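Local coordinates for Melibiose/raffinose/stachyose-binding protein MelE (Bacillus subtilis subsp. subtilis str. 168, PDB 4R6H) that binds melibiose, raffinose and stachyose as the solute-binding component of an ABC transporter that imports these sugars, at residues G144-R149 with A266-G271; A158-M163 with G288-P293; V182-A187 with K242-D247; D165-L170 with L235-K240. One frame throughout, in Å; residues are numbered along the deposited sequence. Where two conformers were deposited one is given.

Contact 1 (G144-R149 with A266-G271); sequences GLAYNR and AFTMQG
Tyr147 and Phe267 are a non-hydrogen-bonded pair across antiparallel strands, their side chains on the same face of the sheet, and the bump here is the Tyr147 methylene, whose CB lies 3.6 Å from Phe267 CD1. With chi1 at 69°, Tyr147 CG sits between the backbone N and the carbonyl carbon, which carries the phenol away and leaves CB to meet the phenylalanine. Farther along, Leu145 CD2 rests 3.8 Å from Met269 SD, while Leu145 CD1 comes only loosely, at 4.3 Å, to Phe267 CD1. Ala146 and Thr268 share the other face, where the alanine methyl packs on Val287 and Thr268 OG1 bonds to Trp185 O. Their backbones make a reciprocal pair of bonds, Ala146 N to Thr268 O and Thr268 N to Ala146 O, each 2.9 Å. Asn148 N to Ala266 O, also 2.9 Å, closes one end of the ladder. Past the other, Gln270 stretches its amide back, and Gly144 N reaches Gln270 OE1 at 2.8 Å from above the carbonyl plane. The chemistry is that of a buried sheet interior: main-chain groups pair across the strands, a glutamine side chain prolongs the pairing, and sulfur, aliphatic and aromatic groups pack beside it.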
loop_
_atom_site.group_PDB
_atom_site.type_symbol
_atom_site.label_atom_id
_atom_site.label_comp_id
_atom_site.label_asym_id
_atom_site.label_seq_id
_atom_site.Cartn_x
_atom_site.Cartn_y
_atom_site.Cartn_z
ATOM N N GLY A 144 -2.253 -1.247 -8.238
ATOM C CA GLY A 144 -3.075 -0.706 -9.293
ATOM C C GLY A 144 -4.446 -1.333 -9.232
ATOM O O GLY A 144 -5.164 -1.227 -8.206
ATOM N N LEU A 145 -4.799 -2.041 -10.310
ATOM C CA LEU A 145 -6.050 -2.764 -10.394
ATOM C C LEU A 145 -5.778 -4.244 -10.663
ATOM O O LEU A 145 -4.900 -4.569 -11.501
ATOM C CB LEU A 145 -6.900 -2.228 -11.552
ATOM C CG LEU A 145 -7.264 -0.769 -11.516
ATOM C CD1 LEU A 145 -7.912 -0.330 -12.806
ATOM C CD2 LEU A 145 -8.212 -0.475 -10.372
ATOM N N ALA A 146 -6.546 -5.100 -10.025
ATOM C CA ALA A 146 -6.551 -6.524 -10.326
ATOM C C ALA A 146 -7.677 -6.821 -11.309
ATOM O O ALA A 146 -8.724 -6.177 -11.293
ATOM C CB ALA A 146 -6.730 -7.339 -9.079
ATOM N N TYR A 147 -7.467 -7.810 -12.196
ATOM C CA TYR A 147 -8.457 -8.066 -13.211
ATOM C C TYR A 147 -8.408 -9.507 -13.688
ATOM O O TYR A 147 -7.386 -10.178 -13.582
ATOM C CB TYR A 147 -8.267 -7.131 -14.409
ATOM C CG TYR A 147 -7.033 -7.411 -15.217
ATOM C CD1 TYR A 147 -5.760 -7.047 -14.772
ATOM C CD2 TYR A 147 -7.109 -8.128 -16.409
ATOM C CE1 TYR A 147 -4.620 -7.337 -15.524
ATOM C CE2 TYR A 147 -5.996 -8.395 -17.148
ATOM C CZ TYR A 147 -4.753 -7.998 -16.706
ATOM O OH TYR A 147 -3.604 -8.336 -17.424
ATOM N N ASN A 148 -9.532 -9.960 -14.235
ATOM C CA ASN A 148 -9.667 -11.299 -14.807
ATOM C C ASN A 148 -9.216 -11.263 -16.251
ATOM O O ASN A 148 -9.865 -10.661 -17.091
ATOM C CB ASN A 148 -11.118 -11.743 -14.682
ATOM C CG ASN A 148 -11.354 -13.128 -15.180
ATOM O OD1 ASN A 148 -10.801 -13.536 -16.216
ATOM N ND2 ASN A 148 -12.205 -13.859 -14.481
ATOM N N ARG A 149 -8.058 -11.857 -16.527
ATOM C CA ARG A 149 -7.459 -11.792 -17.863
ATOM C C ARG A 149 -8.375 -12.383 -18.939
ATOM O O ARG A 149 -8.503 -11.813 -20.032
ATOM C CB ARG A 149 -6.133 -12.521 -17.878
ATOM C CG ARG A 149 -5.085 -12.037 -16.886
ATOM C CD ARG A 149 -3.817 -12.871 -17.038
ATOM N NE ARG A 149 -2.756 -12.599 -16.084
ATOM C CZ ARG A 149 -1.755 -11.733 -16.266
ATOM N NH1 ARG A 149 -0.859 -11.645 -15.316
ATOM N NH2 ARG A 149 -1.624 -11.012 -17.378
ATOM N N ALA A 266 -14.841 -8.559 -13.204
ATOM C CA ALA A 266 -13.777 -8.179 -14.149
ATOM C C ALA A 266 -12.596 -7.475 -13.491
ATOM O O ALA A 266 -11.464 -7.902 -13.651
ATOM C CB ALA A 266 -14.325 -7.344 -15.294
ATOM N N PHE A 267 -12.859 -6.397 -12.762
ATOM C CA PHE A 267 -11.832 -5.597 -12.080
ATOM C C PHE A 267 -12.156 -5.440 -10.602
ATOM O O PHE A 267 -13.314 -5.383 -10.196
ATOM C CB PHE A 267 -11.781 -4.199 -12.634
ATOM C CG PHE A 267 -11.281 -4.083 -14.038
ATOM C CD1 PHE A 267 -9.925 -3.885 -14.291
ATOM C CD2 PHE A 267 -12.175 -4.049 -15.117
ATOM C CE1 PHE A 267 -9.476 -3.683 -15.584
ATOM C CE2 PHE A 267 -11.720 -3.880 -16.418
ATOM C CZ PHE A 267 -10.378 -3.689 -16.656
ATOM N N THR A 268 -11.103 -5.265 -9.811
ATOM C CA THR A 268 -11.245 -4.841 -8.412
ATOM C C THR A 268 -9.965 -4.148 -8.008
ATOM O O THR A 268 -8.953 -4.325 -8.661
ATOM C CB THR A 268 -11.644 -6.010 -7.476
ATOM O OG1 THR A 268 -12.118 -5.493 -6.238
ATOM C CG2 THR A 268 -10.483 -6.964 -7.211
ATOM N N MET A 269 -10.001 -3.323 -6.963
ATOM C CA MET A 269 -8.772 -2.700 -6.483
ATOM C C MET A 269 -7.854 -3.734 -5.911
ATOM O O MET A 269 -8.280 -4.755 -5.359
ATOM C CB MET A 269 -9.067 -1.659 -5.410
ATOM C CG MET A 269 -9.979 -0.501 -5.774
ATOM S SD MET A 269 -9.502 0.727 -6.976
ATOM C CE MET A 269 -7.935 1.338 -6.283
ATOM N N GLN A 270 -6.553 -3.502 -6.094
ATOM C CA GLN A 270 -5.623 -4.554 -5.750
ATOM C C GLN A 270 -5.567 -4.813 -4.260
ATOM O O GLN A 270 -5.447 -3.879 -3.465
ATOM C CB GLN A 270 -4.286 -4.129 -6.240
ATOM C CG GLN A 270 -3.344 -5.261 -6.407
ATOM C CD GLN A 270 -2.147 -4.757 -7.117
ATOM O OE1 GLN A 270 -2.281 -3.994 -8.086
ATOM N NE2 GLN A 270 -0.984 -5.190 -6.694
ATOM N N GLY A 271 -5.650 -6.086 -3.890
ATOM C CA GLY A 271 -5.497 -6.501 -2.494
ATOM C C GLY A 271 -4.164 -7.185 -2.195
ATOM O O GLY A 271 -3.705 -7.204 -1.043
#

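Contact 2 (A158-M163 with G288-P293); sequences APPETM and GIIPTP
Pro293 presses into the bend of the loop 158-163, and this is the close-packed end of the contact. Its CB lies 3.6 Å from Thr162 C, and its CA is equally near Glu161 O, so a compact ring packs directly on backbone with no long side chain between. Ile290 supplies the second tight patch by using both of its branches. Its CD1 reaches 3.8 Å from Pro160 CD, the two side chains meeting at about a right angle, and its CG2 touches Pro159 CB at the same separation. A chi1 of 59° aims CG1 and its CD1 at Pro160 and leaves CG2 for Pro159; the rigid proline rings offer fixed apolar surfaces.

The segments share no direct hydrogen bond, though the backbones of Glu161 and Met163 bond to Ala294 just beyond. Where they stand apart, a water donates to Pro160 O at 2.7 Å and to Pro291 O at 2.9 Å, satisfying two carbonyls in a proline-rich region poor in N-H donors. On the looser side, the charged chain of Glu161 leaves the contact and suits an exposed position. Thr162 turns its hydroxyl to Asp165 N as the N-cap of helix 163-177. This is a connecting loop packed on a sheet strand: it leads from helix 149-155 into helix 163-177 along the end of strand 287-291, with Leu145 of strand 141-148 meeting Ile290 and Pro293, and Phe201 of helix 192-206 packing on Pro293.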
loop_
_atom_site.group_PDB
_atom_site.type_symbol
_atom_site.label_atom_id
_atom_site.label_comp_id
_atom_site.label_asym_id
_atom_site.label_seq_id
_atom_site.Cartn_x
_atom_site.Cartn_y
_atom_site.Cartn_z
ATOM N N ALA A 158 -8.257 -4.256 -24.158
ATOM C CA ALA A 158 -6.874 -4.055 -23.759
ATOM C C ALA A 158 -6.828 -3.451 -22.349
ATOM O O ALA A 158 -7.746 -2.755 -21.952
ATOM C CB ALA A 158 -6.162 -3.124 -24.717
ATOM N N PRO A 159 -5.747 -3.695 -21.604
ATOM C CA PRO A 159 -5.661 -3.077 -20.282
ATOM C C PRO A 159 -5.774 -1.551 -20.329
ATOM O O PRO A 159 -5.046 -0.908 -21.086
ATOM C CB PRO A 159 -4.274 -3.506 -19.762
ATOM C CG PRO A 159 -3.745 -4.518 -20.727
ATOM C CD PRO A 159 -4.497 -4.372 -22.015
ATOM N N PRO A 160 -6.677 -0.971 -19.511
ATOM C CA PRO A 160 -6.840 0.473 -19.588
ATOM C C PRO A 160 -5.721 1.270 -18.900
ATOM O O PRO A 160 -5.295 0.908 -17.774
ATOM C CB PRO A 160 -8.188 0.712 -18.879
ATOM C CG PRO A 160 -8.318 -0.428 -17.940
ATOM C CD PRO A 160 -7.704 -1.599 -18.654
ATOM N N GLU A 161 -5.286 2.348 -19.555
ATOM C CA GLU A 161 -4.196 3.181 -19.082
ATOM C C GLU A 161 -4.672 4.553 -18.572
ATOM O O GLU A 161 -3.860 5.324 -18.022
ATOM C CB GLU A 161 -3.159 3.399 -20.199
ATOM C CG GLU A 161 -2.578 2.069 -20.699
ATOM C CD GLU A 161 -1.563 2.203 -21.835
ATOM O OE1 GLU A 161 -1.177 3.322 -22.209
ATOM O OE2 GLU A 161 -1.171 1.150 -22.369
ATOM N N THR A 162 -5.942 4.864 -18.805
ATOM C CA THR A 162 -6.526 6.137 -18.388
ATOM C C THR A 162 -7.858 5.852 -17.725
ATOM O O THR A 162 -8.494 4.809 -17.969
ATOM C CB THR A 162 -6.775 7.094 -19.579
ATOM O OG1 THR A 162 -7.899 6.616 -20.356
ATOM C CG2 THR A 162 -5.532 7.253 -20.481
ATOM N N MET A 163 -8.294 6.784 -16.872
ATOM C CA MET A 163 -9.611 6.666 -16.245
ATOM C C MET A 163 -10.741 6.541 -17.268
ATOM O O MET A 163 -11.640 5.721 -17.118
ATOM C CB MET A 163 -9.873 7.826 -15.300
ATOM C CG MET A 163 -11.203 7.780 -14.622
ATOM S SD MET A 163 -11.331 6.469 -13.403
ATOM C CE MET A 163 -10.716 7.325 -11.934
ATOM N N GLY A 288 -4.585 -10.940 -13.149
ATOM C CA GLY A 288 -3.440 -10.091 -13.376
ATOM C C GLY A 288 -3.572 -8.770 -12.649
ATOM O O GLY A 288 -4.614 -8.473 -12.082
ATOM N N ILE A 289 -2.495 -7.998 -12.678
ATOM C CA ILE A 289 -2.536 -6.614 -12.181
ATOM C C ILE A 289 -2.019 -5.657 -13.234
ATOM O O ILE A 289 -1.187 -6.016 -14.077
ATOM C CB ILE A 289 -1.780 -6.420 -10.823
ATOM C CG1 ILE A 289 -0.331 -6.912 -10.928
ATOM C CG2 ILE A 289 -2.518 -7.137 -9.721
ATOM C CD1 ILE A 289 0.586 -6.514 -9.806
ATOM N N ILE A 290 -2.543 -4.441 -13.194
ATOM C CA ILE A 290 -2.072 -3.325 -13.985
ATOM C C ILE A 290 -1.886 -2.127 -13.068
ATOM O O ILE A 290 -2.505 -2.050 -12.022
ATOM C CB ILE A 290 -3.036 -2.967 -15.160
ATOM C CG1 ILE A 290 -4.423 -2.609 -14.645
ATOM C CG2 ILE A 290 -3.083 -4.108 -16.153
ATOM C CD1 ILE A 290 -5.365 -2.271 -15.792
ATOM N N PRO A 291 -1.037 -1.169 -13.500
ATOM C CA PRO A 291 -0.841 0.036 -12.719
ATOM C C PRO A 291 -2.148 0.838 -12.612
ATOM O O PRO A 291 -3.097 0.629 -13.387
ATOM C CB PRO A 291 0.180 0.835 -13.543
ATOM C CG PRO A 291 0.709 -0.050 -14.577
ATOM C CD PRO A 291 -0.183 -1.233 -14.688
ATOM N N THR A 292 -2.170 1.766 -11.684
ATOM C CA THR A 292 -3.304 2.682 -11.537
ATOM C C THR A 292 -3.394 3.554 -12.774
ATOM O O THR A 292 -2.409 4.193 -13.137
ATOM C CB THR A 292 -3.134 3.579 -10.289
ATOM O OG1 THR A 292 -3.055 2.754 -9.117
ATOM C CG2 THR A 292 -4.315 4.502 -10.110
ATOM N N PRO A 293 -4.567 3.574 -13.445
ATOM C CA PRO A 293 -4.693 4.452 -14.610
ATOM C C PRO A 293 -4.455 5.924 -14.306
ATOM O O PRO A 293 -4.824 6.421 -13.236
ATOM C CB PRO A 293 -6.130 4.223 -15.043
ATOM C CG PRO A 293 -6.456 2.820 -14.617
ATOM C CD PRO A 293 -5.727 2.696 -13.281
HETATM O O HOH W 1 -3.081 1.105 -16.220
#

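Contact 3 (V182-A187 with K242-D247); sequences VPFWFA and KLINID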
loop_
_atom_site.group_PDB
_atom_site.type_symbol
_atom_site.label_atom_id
_atom_site.label_comp_id
_atom_site.label_asym_id
_atom_site.label_seq_id
_atom_site.Cartn_x
_atom_site.Cartn_y
_atom_site.Cartn_z
ATOM N N VAL A 182 -19.791 -8.518 -12.858
ATOM C CA VAL A 182 -19.594 -7.197 -12.200
ATOM C C VAL A 182 -18.377 -6.519 -12.813
ATOM O O VAL A 182 -17.258 -7.070 -12.729
ATOM C CB VAL A 182 -19.399 -7.327 -10.708
ATOM C CG1 VAL A 182 -19.136 -5.960 -10.123
ATOM C CG2 VAL A 182 -20.602 -7.989 -10.035
ATOM N N PRO A 183 -18.547 -5.307 -13.397
ATOM C CA PRO A 183 -17.372 -4.747 -14.042
ATOM C C PRO A 183 -16.293 -4.331 -13.021
ATOM O O PRO A 183 -15.099 -4.633 -13.273
ATOM C CB PRO A 183 -17.917 -3.558 -14.841
ATOM C CG PRO A 183 -19.358 -3.902 -15.050
ATOM C CD PRO A 183 -19.787 -4.638 -13.858
ATOM N N PHE A 184 -16.677 -3.698 -11.905
ATOM C CA PHE A 184 -15.697 -3.214 -10.913
ATOM C C PHE A 184 -16.282 -3.467 -9.560
ATOM O O PHE A 184 -17.290 -2.909 -9.233
ATOM C CB PHE A 184 -15.493 -1.740 -11.180
ATOM C CG PHE A 184 -14.413 -1.059 -10.380
ATOM C CD1 PHE A 184 -13.306 -1.747 -9.874
ATOM C CD2 PHE A 184 -14.447 0.324 -10.240
ATOM C CE1 PHE A 184 -12.292 -1.073 -9.208
ATOM C CE2 PHE A 184 -13.421 1.006 -9.594
ATOM C CZ PHE A 184 -12.363 0.301 -9.057
ATOM N N TRP A 185 -15.697 -4.354 -8.783
ATOM C CA TRP A 185 -16.313 -4.862 -7.558
ATOM C C TRP A 185 -15.728 -4.262 -6.318
ATOM O O TRP A 185 -14.526 -4.137 -6.193
ATOM C CB TRP A 185 -16.155 -6.387 -7.491
ATOM C CG TRP A 185 -16.939 -7.073 -6.421
ATOM C CD1 TRP A 185 -18.194 -7.607 -6.526
ATOM C CD2 TRP A 185 -16.478 -7.392 -5.120
ATOM N NE1 TRP A 185 -18.562 -8.199 -5.343
ATOM C CE2 TRP A 185 -17.524 -8.096 -4.454
ATOM C CE3 TRP A 185 -15.291 -7.153 -4.429
ATOM C CZ2 TRP A 185 -17.394 -8.540 -3.127
ATOM C CZ3 TRP A 185 -15.173 -7.600 -3.128
ATOM C CH2 TRP A 185 -16.199 -8.310 -2.503
ATOM N N PHE A 186 -16.614 -3.838 -5.418
ATOM C CA PHE A 186 -16.253 -3.307 -4.099
ATOM C C PHE A 186 -16.860 -4.086 -2.967
ATOM O O PHE A 186 -18.076 -4.355 -2.959
ATOM C CB PHE A 186 -16.758 -1.832 -3.933
ATOM C CG PHE A 186 -15.923 -0.817 -4.641
ATOM C CD1 PHE A 186 -16.148 -0.537 -5.962
ATOM C CD2 PHE A 186 -14.912 -0.155 -3.989
ATOM C CE1 PHE A 186 -15.384 0.404 -6.638
ATOM C CE2 PHE A 186 -14.143 0.791 -4.628
ATOM C CZ PHE A 186 -14.379 1.070 -5.974
ATOM N N ALA A 187 -16.032 -4.350 -1.985
ATOM C CA ALA A 187 -16.516 -4.903 -0.716
ATOM C C ALA A 187 -16.909 -3.702 0.194
ATOM O O ALA A 187 -16.232 -3.423 1.180
ATOM C CB ALA A 187 -15.465 -5.776 -0.069
ATOM N N LYS A 242 -24.398 1.236 -13.125
ATOM C CA LYS A 242 -24.312 -0.182 -12.774
ATOM C C LYS A 242 -22.981 -0.768 -13.213
ATOM O O LYS A 242 -22.918 -1.906 -13.703
ATOM C CB LYS A 242 -25.508 -0.969 -13.344
ATOM C CG LYS A 242 -26.859 -0.411 -12.865
ATOM C CD LYS A 242 -27.481 0.498 -13.926
ATOM C CE LYS A 242 -28.705 1.245 -13.412
ATOM N NZ LYS A 242 -29.765 0.330 -12.915
ATOM N N LEU A 243 -21.920 0.012 -13.022
ATOM C CA LEU A 243 -20.549 -0.474 -13.357
ATOM C C LEU A 243 -19.863 -1.056 -12.132
ATOM O O LEU A 243 -18.828 -1.699 -12.254
ATOM C CB LEU A 243 -19.723 0.631 -13.902
ATOM C CG LEU A 243 -20.372 1.377 -15.080
ATOM C CD1 LEU A 243 -19.499 2.505 -15.589
ATOM C CD2 LEU A 243 -20.744 0.391 -16.172
ATOM N N ILE A 244 -20.418 -0.801 -10.958
ATOM C CA ILE A 244 -20.022 -1.476 -9.730
ATOM C C ILE A 244 -21.121 -2.446 -9.313
ATOM O O ILE A 244 -22.232 -2.454 -9.890
ATOM C CB ILE A 244 -19.561 -0.482 -8.618
ATOM C CG1 ILE A 244 -20.688 0.479 -8.233
ATOM C CG2 ILE A 244 -18.315 0.284 -9.060
ATOM C CD1 ILE A 244 -20.434 1.207 -6.919
ATOM N N ASN A 245 -20.815 -3.326 -8.377
ATOM C CA ASN A 245 -21.795 -4.236 -7.887
ATOM C C ASN A 245 -22.977 -3.520 -7.210
ATOM O O ASN A 245 -22.803 -2.596 -6.424
ATOM C CB ASN A 245 -21.207 -5.301 -6.951
ATOM C CG ASN A 245 -20.182 -4.778 -5.948
ATOM O OD1 ASN A 245 -19.300 -3.999 -6.294
ATOM N ND2 ASN A 245 -20.259 -5.267 -4.726
ATOM N N ILE A 246 -24.164 -4.014 -7.526
ATOM C CA ILE A 246 -25.416 -3.486 -6.973
ATOM C C ILE A 246 -25.451 -3.538 -5.455
ATOM O O ILE A 246 -25.999 -2.627 -4.827
ATOM C CB ILE A 246 -26.649 -4.221 -7.603
ATOM C CG1 ILE A 246 -27.967 -3.499 -7.268
ATOM C CG2 ILE A 246 -26.721 -5.667 -7.168
ATOM C CD1 ILE A 246 -28.096 -2.120 -7.881
ATOM N N ASP A 247 -24.820 -4.563 -4.872
ATOM C CA ASP A 247 -24.752 -4.787 -3.438
ATOM C C ASP A 247 -23.500 -4.211 -2.786
ATOM O O ASP A 247 -23.118 -4.657 -1.730
ATOM C CB ASP A 247 -24.880 -6.280 -3.105
ATOM C CG ASP A 247 -23.641 -7.110 -3.512
ATOM O OD1 ASP A 247 -22.892 -6.656 -4.392
ATOM O OD2 ASP A 247 -23.450 -8.210 -2.924
HETATM O O HOH W 2 -21.160 -9.129 -4.389
#
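A side-chain amide takes the place of a strand partner here: Asn245 pairs with both backbone polar groups of Phe186. Phe186 N donates to Asn245 OD1 at 2.8 Å, and Asn245 ND2 returns a bond to Phe186 O at 3.0 Å, both nearly straight. ND2 also donates to Asp247 OD1, above the carboxylate plane, so three bonds fix the rotation of the amide. A chi1 of 42° places CG between the backbone N and the carbonyl carbon, laying the amide over one face of the Trp185 indole with the planes only 16° apart. The indole N-H meets a water in its own plane, which donates to Asp247 OD2.

Apolar groups close the other end. Ile244 CG2 lies at the edge of the Phe186 ring, 3.8 Å from CE1. Pro183 packs its CB 3.3 Å from Leu243 O, which also takes a weak bond from Phe184 N at 3.0 Å. Phe184 O and Asn245 N are buried without a hydrogen-bond partner in the model; Ile244 CA makes a CA-H...O contact with Phe184 O at 3.1 Å. The loop follows the Schellman motif in which Lys242, with positive phi, ends helix 229-240, and lies along strand 182-185, which pairs with strand 265-269; Leu170 of helix 163-177 packs on Pro183 and Leu243.

Contact 4 (D165-L170 with L235-K240); sequences DFIKAL and LKQMQK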
loop_
_atom_site.group_PDB
_atom_site.type_symbol
_atom_site.label_atom_id
_atom_site.label_comp_id
_atom_site.label_asym_id
_atom_site.label_seq_id
_atom_site.Cartn_x
_atom_site.Cartn_y
_atom_site.Cartn_z
ATOM N N ASP A 165 -10.541 5.374 -20.350
ATOM C CA ASP A 165 -10.498 4.048 -20.960
ATOM C C ASP A 165 -10.955 2.952 -19.996
ATOM O O ASP A 165 -11.575 1.957 -20.375
ATOM C CB ASP A 165 -9.116 3.768 -21.498
ATOM C CG ASP A 165 -8.839 4.494 -22.805
ATOM O OD1 ASP A 165 -9.798 4.998 -23.436
ATOM O OD2 ASP A 165 -7.667 4.587 -23.150
ATOM N N PHE A 166 -10.687 3.149 -18.699
ATOM C CA PHE A 166 -11.166 2.224 -17.673
ATOM C C PHE A 166 -12.701 2.175 -17.640
ATOM O O PHE A 166 -13.318 1.137 -17.691
ATOM C CB PHE A 166 -10.540 2.663 -16.319
ATOM C CG PHE A 166 -10.947 1.814 -15.123
ATOM C CD1 PHE A 166 -11.048 0.425 -15.164
ATOM C CD2 PHE A 166 -11.214 2.445 -13.916
ATOM C CE1 PHE A 166 -11.439 -0.296 -14.064
ATOM C CE2 PHE A 166 -11.562 1.728 -12.797
ATOM C CZ PHE A 166 -11.683 0.351 -12.871
ATOM N N ILE A 167 -13.305 3.356 -17.517
ATOM C CA ILE A 167 -14.760 3.454 -17.459
ATOM C C ILE A 167 -15.387 2.881 -18.760
ATOM O O ILE A 167 -16.364 2.169 -18.687
ATOM C CB ILE A 167 -15.197 4.905 -17.209
ATOM C CG1 ILE A 167 -14.751 5.330 -15.818
ATOM C CG2 ILE A 167 -16.705 5.048 -17.421
ATOM C CD1 ILE A 167 -14.934 6.805 -15.610
ATOM N N LYS A 168 -14.758 3.168 -19.897
ATOM C CA LYS A 168 -15.239 2.602 -21.165
ATOM C C LYS A 168 -15.193 1.063 -21.134
ATOM O O LYS A 168 -16.172 0.380 -21.496
ATOM C CB LYS A 168 -14.434 3.142 -22.321
ATOM C CG LYS A 168 -14.941 2.720 -23.698
ATOM C CD LYS A 168 -14.220 3.577 -24.741
ATOM C CE LYS A 168 -14.280 2.989 -26.130
ATOM N NZ LYS A 168 -13.478 3.862 -27.034
ATOM N N ALA A 169 -14.106 0.508 -20.595
ATOM C CA ALA A 169 -14.052 -0.951 -20.431
ATOM C C ALA A 169 -15.168 -1.489 -19.552
ATOM O O ALA A 169 -15.737 -2.533 -19.811
ATOM C CB ALA A 169 -12.698 -1.377 -19.866
ATOM N N LEU A 170 -15.449 -0.801 -18.433
ATOM C CA LEU A 170 -16.528 -1.210 -17.545
ATOM C C LEU A 170 -17.853 -1.228 -18.277
ATOM O O LEU A 170 -18.635 -2.135 -18.130
ATOM C CB LEU A 170 -16.599 -0.268 -16.305
ATOM C CG LEU A 170 -15.333 -0.234 -15.444
ATOM C CD1 LEU A 170 -15.631 0.616 -14.231
ATOM C CD2 LEU A 170 -14.870 -1.637 -15.035
ATOM N N LEU A 235 -17.147 7.927 -8.994
ATOM C CA LEU A 235 -17.719 6.831 -8.203
ATOM C C LEU A 235 -19.250 6.793 -8.322
ATOM O O LEU A 235 -19.841 5.756 -8.469
ATOM C CB LEU A 235 -17.263 6.928 -6.734
ATOM C CG LEU A 235 -17.572 5.726 -5.831
ATOM C CD1 LEU A 235 -17.046 4.443 -6.452
ATOM C CD2 LEU A 235 -17.013 5.969 -4.415
ATOM N N LYS A 236 -19.867 7.966 -8.320
ATOM C CA LYS A 236 -21.299 8.082 -8.477
ATOM C C LYS A 236 -21.746 7.670 -9.882
ATOM O O LYS A 236 -22.760 6.981 -9.976
ATOM C CB LYS A 236 -21.766 9.505 -8.139
ATOM C CG LYS A 236 -23.306 9.605 -8.078
ATOM C CD LYS A 236 -23.820 8.844 -6.857
ATOM C CE LYS A 236 -25.325 8.969 -6.710
ATOM N NZ LYS A 236 -25.772 8.265 -5.486
ATOM N N GLN A 237 -20.976 8.052 -10.898
ATOM C CA GLN A 237 -21.204 7.536 -12.268
ATOM C C GLN A 237 -21.182 6.025 -12.323
ATOM O O GLN A 237 -22.084 5.360 -12.860
ATOM C CB GLN A 237 -20.165 8.077 -13.210
ATOM C CG GLN A 237 -20.308 9.533 -13.479
ATOM C CD GLN A 237 -19.119 10.077 -14.225
ATOM O OE1 GLN A 237 -18.449 9.354 -15.011
ATOM N NE2 GLN A 237 -18.836 11.352 -14.000
ATOM N N MET A 238 -20.178 5.437 -11.692
ATOM C CA MET A 238 -20.084 3.982 -11.705
ATOM C C MET A 238 -21.275 3.360 -11.012
ATOM O O MET A 238 -21.813 2.373 -11.460
ATOM C CB MET A 238 -18.778 3.537 -11.012
ATOM C CG MET A 238 -17.555 4.001 -11.756
ATOM S SD MET A 238 -16.028 3.675 -10.803
ATOM C CE MET A 238 -14.782 3.982 -12.040
ATOM N N GLN A 239 -21.687 3.909 -9.873
ATOM C CA GLN A 239 -22.862 3.386 -9.205
ATOM C C GLN A 239 -24.112 3.517 -10.088
ATOM O O GLN A 239 -24.843 2.562 -10.343
ATOM C CB GLN A 239 -23.065 4.126 -7.891
ATOM C CG GLN A 239 -24.234 3.621 -7.081
ATOM C CD GLN A 239 -24.726 4.645 -6.076
ATOM O OE1 GLN A 239 -24.981 5.795 -6.435
ATOM N NE2 GLN A 239 -24.881 4.232 -4.831
ATOM N N LYS A 240 -24.377 4.716 -10.551
ATOM C CA LYS A 240 -25.623 4.942 -11.290
ATOM C C LYS A 240 -25.719 4.095 -12.553
ATOM O O LYS A 240 -26.815 3.604 -12.896
ATOM C CB LYS A 240 -25.776 6.403 -11.648
ATOM C CG LYS A 240 -27.236 6.775 -11.917
ATOM C CD LYS A 240 -27.407 8.250 -12.181
ATOM C CE LYS A 240 -28.836 8.587 -12.616
ATOM N NZ LYS A 240 -28.873 9.857 -13.420
#
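The apolar contacts all converge on one atom, the Met238 methyl CE, which enters between three side chains of the facing helix. It lies 4.0 Å from Phe166 CE2, the same distance from Ile167 CG1, and 4.1 Å from Leu170 CD1. Met238 spans the gap because its unbranched chain runs out extended beyond CG (chi2 172°, chi3 168°). The helix segments are nearly parallel, 9° apart, but their axes come no closer than 11.7 Å, too far for backbone or short side chains to meet; side chains bridge this wide spacing, in plain packing within the layer against the sheet. Phe166 and Ile167 each meet the methionine at about a right angle, Leu170 obliquely. Within its own helix, Leu170 also sets CD1 over a face of the Phe166 ring, offset toward the rim.

Polar interactions belong to the far flank of helix 229-240. There Lys236 NZ donates to Gln239 OE1 at 2.8 Å, on a lone pair in the carbonyl plane, and both side chains also reach Asp397, the lysine through a salt bridge. No hydrogen bond joins the two segments. Their association accordingly rests on dispersion and the burial of apolar surface, and the charged side chains of both segments lie off this interface.

Contacts 1, 2 and 3 all reach one mixed sheet. Strand 141-148 joins contacts 1 and 2, since Leu145 N lies 2.9 Å from Ile290 O, and strand 265-269 joins contacts 1 and 3, with Thr268 OG1 2.8 Å from Trp185 O. Contact 4 lies against them: Phe166 sets its ring edge-to-face with both Phe267 and Phe184. Contacts 3 and 4 meet at the end of helix 229-240, where Leu243 N is 2.8 Å from Met238 O. Contact centres are 9 Å apart for 1 and 2 but 17 Å for 2 and 3. All four lie within one lobe of the two-lobed solute-binding fold; sugars probably bind, as in this family, in the cleft between lobes, and no ligand takes part here.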